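Local coordinates for ADP-ribose pyrophosphatase (Streptococcus suis, PDB 3O8S), which probably hydrolyses the pyrophosphate linkage of ADP-ribose or a related nucleoside diphosphate derivative, as other members of the Nudix family do, at residues R126-P138 against Y180-C192. Sequence-based numbering, arbitrary orientation.
Sequences RVVAILDKHKNNP and YLGKNTAEQLALC. With EDO (1,2-ethanediol), chain F.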
ATOM      1  N   ARG A 126      -3.769   0.645  10.424  1.00 39.20           N
ATOM      2  CA  ARG A 126      -4.512   0.963   9.238  1.00 37.15           C
ATOM      3  C   ARG A 126      -3.626   1.626   8.228  1.00 39.43           C
ATOM      4  O   ARG A 126      -2.762   2.421   8.594  1.00 39.23           O
ATOM      5  CB  ARG A 126      -5.702   1.900   9.663  1.00 35.24           C
ATOM      6  CG  ARG A 126      -6.296   2.838   8.569  1.00 33.42           C
ATOM      7  CD  ARG A 126      -7.460   3.642   9.136  1.00 34.05           C
ATOM      8  NE  ARG A 126      -8.623   2.757   9.317  1.00 37.14           N
ATOM      9  CZ  ARG A 126      -9.769   3.104   9.878  1.00 41.05           C
ATOM     10  NH1 ARG A 126      -9.934   4.328  10.363  1.00 38.80           N
ATOM     11  NH2 ARG A 126     -10.766   2.238   9.946  1.00 37.59           N
ATOM     12  N   VAL A 127      -3.865   1.322   6.939  1.00 36.38           N
ATOM     13  CA  VAL A 127      -3.173   1.989   5.843  1.00 36.05           C
ATOM     14  C   VAL A 127      -3.968   3.274   5.567  1.00 41.69           C
ATOM     15  O   VAL A 127      -5.112   3.217   5.115  1.00 40.32           O
ATOM     16  CB  VAL A 127      -2.980   1.125   4.560  1.00 38.39           C
ATOM     17  CG1 VAL A 127      -2.068   1.853   3.558  1.00 37.82           C
ATOM     18  CG2 VAL A 127      -2.398  -0.245   4.907  1.00 38.40           C
ATOM     19  N   VAL A 128      -3.379   4.418   5.888  1.00 39.05           N
ATOM     20  CA  VAL A 128      -4.033   5.706   5.629  1.00 38.57           C
ATOM     21  C   VAL A 128      -4.042   5.950   4.104  1.00 42.26           C
ATOM     22  O   VAL A 128      -5.060   6.321   3.506  1.00 41.04           O
ATOM     23  CB  VAL A 128      -3.331   6.889   6.379  1.00 39.94           C
ATOM     24  CG1 VAL A 128      -3.974   8.226   6.018  1.00 39.70           C
ATOM     25  CG2 VAL A 128      -3.291   6.683   7.899  1.00 38.22           C
ATOM     26  N   ALA A 129      -2.861   5.811   3.516  1.00 41.22           N
ATOM     27  CA  ALA A 129      -2.584   6.115   2.112  1.00 41.45           C
ATOM     28  C   ALA A 129      -1.302   5.475   1.631  1.00 44.46           C
ATOM     29  O   ALA A 129      -0.406   5.246   2.437  1.00 43.32           O
ATOM     30  CB  ALA A 129      -2.477   7.618   1.950  1.00 42.86           C
ATOM     31  N   ILE A 130      -1.241   5.162   0.318  1.00 43.55           N
ATOM     32  CA  ILE A 130      -0.087   4.676  -0.461  1.00 44.59           C
ATOM     33  C   ILE A 130       0.089   5.730  -1.537  1.00 47.85           C
ATOM     34  O   ILE A 130      -0.687   5.768  -2.482  1.00 45.32           O
ATOM     35  CB  ILE A 130      -0.261   3.250  -1.033  1.00 48.23           C
ATOM     36  CG1 ILE A 130      -0.732   2.277   0.023  1.00 49.28           C
ATOM     37  CG2 ILE A 130       0.996   2.748  -1.734  1.00 48.91           C
ATOM     38  CD1 ILE A 130      -1.914   1.630  -0.415  1.00 64.96           C
ATOM     39  N   LEU A 131       1.052   6.634  -1.367  1.00 46.23           N
ATOM     40  CA  LEU A 131       1.135   7.762  -2.262  1.00 47.39           C
ATOM     41  C   LEU A 131       2.445   7.898  -2.977  1.00 53.88           C
ATOM     42  O   LEU A 131       3.505   7.672  -2.424  1.00 54.87           O
ATOM     43  CB  LEU A 131       0.867   9.059  -1.458  1.00 47.53           C
ATOM     44  CG  LEU A 131      -0.511   9.202  -0.811  1.00 50.04           C
ATOM     45  CD1 LEU A 131      -0.501  10.290   0.247  1.00 49.88           C
ATOM     46  CD2 LEU A 131      -1.611   9.425  -1.871  1.00 50.95           C
ATOM     47  N   ASP A 132       2.357   8.356  -4.202  1.00 53.52           N
ATOM     48  CA  ASP A 132       3.509   8.624  -5.019  1.00 56.81           C
ATOM     49  C   ASP A 132       4.116   9.960  -4.567  1.00 62.16           C
ATOM     50  O   ASP A 132       3.437  10.990  -4.638  1.00 62.76           O
ATOM     51  CB  ASP A 132       3.077   8.645  -6.484  1.00 60.62           C
ATOM     52  CG  ASP A 132       4.189   8.968  -7.431  1.00 79.20           C
ATOM     53  OD1 ASP A 132       5.084   8.116  -7.605  1.00 83.38           O
ATOM     54  OD2 ASP A 132       4.174  10.072  -7.990  1.00 88.29           O
ATOM     55  N   LYS A 133       5.359   9.924  -4.035  1.00 59.10           N
ATOM     56  CA  LYS A 133       6.122  11.101  -3.583  1.00 60.87           C
ATOM     57  C   LYS A 133       6.085  12.252  -4.618  1.00 68.44           C
ATOM     58  O   LYS A 133       5.786  13.387  -4.240  1.00 68.10           O
ATOM     59  CB  LYS A 133       7.592  10.736  -3.289  1.00 63.71           C
ATOM     60  CG  LYS A 133       8.359  11.866  -2.605  1.00 66.39           C
ATOM     61  CD  LYS A 133       9.813  11.531  -2.389  1.00 73.99           C
ATOM     62  CE  LYS A 133      10.518  12.618  -1.613  1.00 75.64           C
ATOM     63  NZ  LYS A 133      11.980  12.378  -1.555  1.00 89.59           N
ATOM     64  N   HIS A 134       6.353  11.948  -5.908  1.00 68.20           N
ATOM     65  CA  HIS A 134       6.376  12.942  -6.994  1.00 71.67           C
ATOM     66  C   HIS A 134       5.058  13.725  -7.120  1.00 74.73           C
ATOM     67  O   HIS A 134       5.091  14.912  -7.429  1.00 76.20           O
ATOM     68  CB  HIS A 134       6.706  12.275  -8.333  1.00 74.79           C
ATOM     69  CG  HIS A 134       6.898  13.239  -9.461  1.00 82.76           C
ATOM     70  ND1 HIS A 134       6.062  13.231 -10.565  1.00 85.71           N
ATOM     71  CD2 HIS A 134       7.821  14.219  -9.617  1.00 88.67           C
ATOM     72  CE1 HIS A 134       6.508  14.192 -11.363  1.00 89.03           C
ATOM     73  NE2 HIS A 134       7.566  14.813 -10.835  1.00 91.39           N
ATOM     74  N   LYS A 135       3.913  13.069  -6.861  1.00 69.10           N
ATOM     75  CA  LYS A 135       2.592  13.684  -6.976  1.00 68.03           C
ATOM     76  C   LYS A 135       2.137  14.401  -5.697  1.00 71.56           C
ATOM     77  O   LYS A 135       1.215  15.218  -5.769  1.00 72.24           O
ATOM     78  CB  LYS A 135       1.547  12.612  -7.330  1.00 67.54           C
ATOM     79  CG  LYS A 135       1.621  12.078  -8.756  1.00 67.50           C
ATOM     80  CD  LYS A 135       0.520  11.054  -8.985  1.00 68.27           C
ATOM     81  CE  LYS A 135       0.703  10.267 -10.251  1.00 73.61           C
ATOM     82  NZ  LYS A 135      -0.472   9.391 -10.504  1.00 80.47           N
ATOM     83  N   ASN A 136       2.764  14.101  -4.538  1.00 66.59           N
ATOM     84  CA  ASN A 136       2.312  14.614  -3.241  1.00 65.22           C
ATOM     85  C   ASN A 136       3.350  15.371  -2.394  1.00 70.86           C
ATOM     86  O   ASN A 136       2.941  16.069  -1.461  1.00 70.72           O
ATOM     87  CB  ASN A 136       1.785  13.436  -2.403  1.00 59.49           C
ATOM     88  CG  ASN A 136       0.597  12.744  -3.034  1.00 69.14           C
ATOM     89  OD1 ASN A 136      -0.559  13.133  -2.827  1.00 62.12           O
ATOM     90  ND2 ASN A 136       0.862  11.748  -3.875  1.00 49.95           N
ATOM     91  N   ASN A 137       4.658  15.193  -2.640  1.00 68.90           N
ATOM     92  CA  ASN A 137       5.693  15.838  -1.805  1.00 70.28           C
ATOM     93  C   ASN A 137       6.712  16.641  -2.644  1.00 78.27           C
ATOM     94  O   ASN A 137       6.983  16.252  -3.780  1.00 78.28           O
ATOM     95  CB  ASN A 137       6.410  14.799  -0.923  1.00 63.69           C
ATOM     96  CG  ASN A 137       5.462  14.050  -0.016  1.00 66.84           C
ATOM     97  OD1 ASN A 137       4.715  13.163  -0.452  1.00 64.68           O
ATOM     98  ND2 ASN A 137       5.429  14.426   1.258  1.00 51.59           N
ATOM     99  N   PRO A 138       7.273  17.759  -2.087  1.00 79.59           N
ATOM    100  CA  PRO A 138       8.215  18.612  -2.854  1.00 84.23           C
ATOM    101  C   PRO A 138       9.351  17.880  -3.593  1.00 90.53           C
ATOM    102  O   PRO A 138      10.279  17.345  -2.986  1.00 91.21           O
ATOM    103  CB  PRO A 138       8.794  19.537  -1.780  1.00 87.59           C
ATOM    104  CG  PRO A 138       7.725  19.664  -0.789  1.00 89.22           C
ATOM    105  CD  PRO A 138       7.000  18.346  -0.756  1.00 80.62           C
ATOM    106  N   TYR A 180       9.624  18.490   7.702  1.00 60.65           N
ATOM    107  CA  TYR A 180      10.431  18.004   6.586  1.00 61.87           C
ATOM    108  C   TYR A 180       9.358  17.631   5.546  1.00 64.68           C
ATOM    109  O   TYR A 180       8.777  16.537   5.615  1.00 61.32           O
ATOM    110  CB  TYR A 180      11.316  16.812   7.053  1.00 61.81           C
ATOM    111  CG  TYR A 180      12.452  16.401   6.123  1.00 65.57           C
ATOM    112  CD1 TYR A 180      12.256  16.302   4.745  1.00 66.92           C
ATOM    113  CD2 TYR A 180      13.681  15.989   6.635  1.00 68.08           C
ATOM    114  CE1 TYR A 180      13.274  15.858   3.897  1.00 68.26           C
ATOM    115  CE2 TYR A 180      14.700  15.530   5.799  1.00 70.59           C
ATOM    116  CZ  TYR A 180      14.484  15.453   4.433  1.00 76.24           C
ATOM    117  OH  TYR A 180      15.479  14.993   3.612  1.00 79.85           O
ATOM    118  N   LEU A 181       8.995  18.604   4.686  1.00 62.59           N
ATOM    119  CA  LEU A 181       7.902  18.511   3.707  1.00 60.74           C
ATOM    120  C   LEU A 181       8.069  17.370   2.695  1.00 64.43           C
ATOM    121  O   LEU A 181       7.059  16.753   2.328  1.00 61.21           O
ATOM    122  CB  LEU A 181       7.658  19.849   2.993  1.00 63.00           C
ATOM    123  CG  LEU A 181       7.202  21.007   3.920  1.00 67.95           C
ATOM    124  CD1 LEU A 181       7.267  22.345   3.216  1.00 71.03           C
ATOM    125  CD2 LEU A 181       5.799  20.745   4.532  1.00 66.03           C
ATOM    126  N   GLY A 182       9.315  17.048   2.325  1.00 62.76           N
ATOM    127  CA  GLY A 182       9.624  15.917   1.448  1.00 62.23           C
ATOM    128  C   GLY A 182       9.199  14.587   2.065  1.00 65.12           C
ATOM    129  O   GLY A 182       8.892  13.631   1.347  1.00 65.44           O
ATOM    130  N   LYS A 183       9.142  14.534   3.410  1.00 58.84           N
ATOM    131  CA  LYS A 183       8.744  13.357   4.183  1.00 55.40           C
ATOM    132  C   LYS A 183       7.253  13.373   4.488  1.00 56.16           C
ATOM    133  O   LYS A 183       6.604  12.339   4.353  1.00 54.08           O
ATOM    134  CB  LYS A 183       9.556  13.252   5.484  1.00 57.52           C
ATOM    135  CG  LYS A 183      10.965  12.770   5.219  1.00 62.58           C
ATOM    136  CD  LYS A 183      11.790  12.673   6.463  1.00 62.28           C
ATOM    137  CE  LYS A 183      13.126  12.095   6.093  1.00 63.27           C
ATOM    138  NZ  LYS A 183      14.041  12.069   7.246  1.00 64.79           N
ATOM    139  N   ASN A 184       6.702  14.533   4.885  1.00 53.07           N
ATOM    140  CA  ASN A 184       5.277  14.653   5.196  1.00 51.26           C
ATOM    141  C   ASN A 184       4.807  16.104   5.133  1.00 56.71           C
ATOM    142  O   ASN A 184       5.389  16.964   5.781  1.00 57.05           O
ATOM    143  CB  ASN A 184       4.948  14.046   6.596  1.00 45.98           C
ATOM    144  CG  ASN A 184       6.034  14.271   7.637  1.00 67.96           C
ATOM    145  OD1 ASN A 184       6.656  13.330   8.115  1.00 58.68           O
ATOM    146  ND2 ASN A 184       6.341  15.519   7.970  1.00 64.75           N
ATOM    147  N   THR A 185       3.738  16.362   4.368  1.00 53.38           N
ATOM    148  CA  THR A 185       3.103  17.680   4.280  1.00 54.45           C
ATOM    149  C   THR A 185       2.069  17.806   5.417  1.00 58.29           C
ATOM    150  O   THR A 185       1.670  16.788   6.006  1.00 54.52           O
ATOM    151  CB  THR A 185       2.417  17.858   2.908  1.00 57.00           C
ATOM    152  OG1 THR A 185       1.429  16.838   2.776  1.00 55.87           O
ATOM    153  CG2 THR A 185       3.390  17.810   1.722  1.00 50.59           C
ATOM    154  N   ALA A 186       1.600  19.046   5.696  1.00 58.18           N
ATOM    155  CA  ALA A 186       0.556  19.310   6.703  1.00 56.92           C
ATOM    156  C   ALA A 186      -0.756  18.591   6.292  1.00 58.54           C
ATOM    157  O   ALA A 186      -1.454  18.014   7.134  1.00 57.27           O
ATOM    158  CB  ALA A 186       0.338  20.817   6.838  1.00 60.29           C
ATOM    159  N   GLU A 187      -1.008  18.543   4.973  1.00 55.33           N
ATOM    160  CA  GLU A 187      -2.146  17.900   4.321  1.00 53.74           C
ATOM    161  C   GLU A 187      -2.153  16.398   4.628  1.00 55.72           C
ATOM    162  O   GLU A 187      -3.202  15.858   5.016  1.00 54.94           O
ATOM    163  CB  GLU A 187      -2.107  18.146   2.799  1.00 56.48           C
ATOM    164  CG  GLU A 187      -2.323  19.594   2.358  1.00 76.06           C
ATOM    165  CD  GLU A 187      -1.200  20.612   2.526  1.00 98.39           C
ATOM    166  OE1 GLU A 187      -0.018  20.260   2.310  1.00 83.20           O
ATOM    167  OE2 GLU A 187      -1.516  21.788   2.827  1.00 94.42           O
ATOM    168  N   GLN A 188      -0.975  15.729   4.501  1.00 50.59           N
ATOM    169  CA  GLN A 188      -0.840  14.291   4.813  1.00 47.51           C
ATOM    170  C   GLN A 188      -1.061  14.022   6.299  1.00 48.37           C
ATOM    171  O   GLN A 188      -1.693  13.026   6.632  1.00 48.34           O
ATOM    172  CB  GLN A 188       0.512  13.723   4.346  1.00 48.72           C
ATOM    173  CG  GLN A 188       0.598  13.647   2.805  1.00 49.78           C
ATOM    174  CD  GLN A 188       1.992  13.472   2.247  1.00 59.11           C
ATOM    175  OE1 GLN A 188       3.004  13.705   2.908  1.00 52.11           O
ATOM    176  NE2 GLN A 188       2.078  13.040   1.002  1.00 57.00           N
ATOM    177  N   LEU A 189      -0.599  14.916   7.191  1.00 46.77           N
ATOM    178  CA  LEU A 189      -0.826  14.776   8.648  1.00 45.53           C
ATOM    179  C   LEU A 189      -2.311  14.910   8.959  1.00 50.01           C
ATOM    180  O   LEU A 189      -2.831  14.121   9.746  1.00 49.25           O
ATOM    181  CB  LEU A 189      -0.026  15.812   9.458  1.00 47.18           C
ATOM    182  CG  LEU A 189       1.487  15.792   9.301  1.00 52.29           C
ATOM    183  CD1 LEU A 189       2.153  16.663  10.357  1.00 54.70           C
ATOM    184  CD2 LEU A 189       2.040  14.374   9.314  1.00 49.41           C
ATOM    185  N   ALA A 190      -2.998  15.896   8.308  1.00 48.52           N
ATOM    186  CA  ALA A 190      -4.443  16.121   8.437  1.00 48.79           C
ATOM    187  C   ALA A 190      -5.213  14.879   7.937  1.00 50.02           C
ATOM    188  O   ALA A 190      -6.155  14.431   8.603  1.00 50.49           O
ATOM    189  CB  ALA A 190      -4.859  17.376   7.677  1.00 51.82           C
ATOM    190  N   LEU A 191      -4.729  14.251   6.854  1.00 43.92           N
ATOM    191  CA  LEU A 191      -5.309  13.003   6.339  1.00 42.14           C
ATOM    192  C   LEU A 191      -5.194  11.874   7.387  1.00 44.85           C
ATOM    193  O   LEU A 191      -6.163  11.144   7.627  1.00 42.18           O
ATOM    194  CB  LEU A 191      -4.652  12.576   5.001  1.00 41.76           C
ATOM    195  CG  LEU A 191      -5.395  11.458   4.225  1.00 44.71           C
ATOM    196  CD1 LEU A 191      -6.703  12.002   3.588  1.00 45.98           C
ATOM    197  CD2 LEU A 191      -4.479  10.787   3.168  1.00 40.44           C
ATOM    198  N   CYS A 192      -4.020  11.757   8.027  1.00 43.06           N
ATOM    199  CA  CYS A 192      -3.786  10.768   9.093  1.00 41.61           C
ATOM    200  C   CYS A 192      -4.732  11.001  10.278  1.00 43.77           C
ATOM    201  O   CYS A 192      -5.307  10.031  10.776  1.00 42.50           O
ATOM    202  CB  CYS A 192      -2.325  10.794   9.532  1.00 42.21           C
ATOM    203  SG  CYS A 192      -1.168  10.199   8.274  1.00 45.58           S
TER
HETATM  204  C1  EDO F 210      13.702  10.192  11.043  1.00 66.10           C
HETATM  205  O1  EDO F 210      14.532   9.300  10.292  1.00 71.21           O
HETATM  206  C2  EDO F 210      12.273  10.091  10.531  1.00 62.76           C
HETATM  207  O2  EDO F 210      12.080  11.000   9.446  1.00 64.76           O
HETATM  208  O   HOH W   1      -0.847  14.074  -0.351  1.00 53.25           O
HETATM  209  O   HOH W   2       0.584  16.579   0.098  1.00 53.99           O
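Asn137 and Gln188 meet amide to amide, their planes turned 45° apart, and exchange two hydrogen bonds, a compact example of how paired side-chain amides can join a loop to a helix start. Gln188 NE2 donates a hydrogen bond to Asn137 OD1 at 3.0 Å, and Asn137 ND2 donates one to Gln188 OE1, also at 3.0 Å. The other N-H of Asn137 ND2 points almost straight (172°) at Leu181 O, in the plane of that carbonyl, so three bonds fix the rotation of the buried asparagine amide. Gln188 is positioned in turn by a capping box with Thr185: Gln188 N donates to Thr185 OG1, while Thr185 N reaches Gln188 OE1 at 3.1 Å from above its carbonyl plane. That oxygen therefore takes two donors on one face, and the residue that closes the capping box in the first turn of helix 186-197 is also the one that holds Asn137.

Farther along, where strand 120-132 and the helix run roughly antiparallel, the contact becomes apolar and closely packed. A classic beta bulge, in which Val128 and Ala129 both face Phe149, turns both side chains to the helix. Leu191, its CG anti to the backbone N (chi1 -167°), sets CD2 3.9 Å from both Val128 CG1 and Ala129 CB, and Cys192 SG lies against the valine methyls.

The opposite end is looser and wetter. Pro138 CG rests on Leu181 CB at 3.8 Å, and one water links Asn136 O with Thr185 OG1. Asn136 itself turns its amide to Asp132 O and to the side chain of Asp206, the C-terminal residue.

Such a division of labour suggests that apolar contact largely sets the spacing of helix and sheet in this Nudix domain, while the directional amide bonds probably fix how the 180-185 loop meets the segment that leaves helix 133-136.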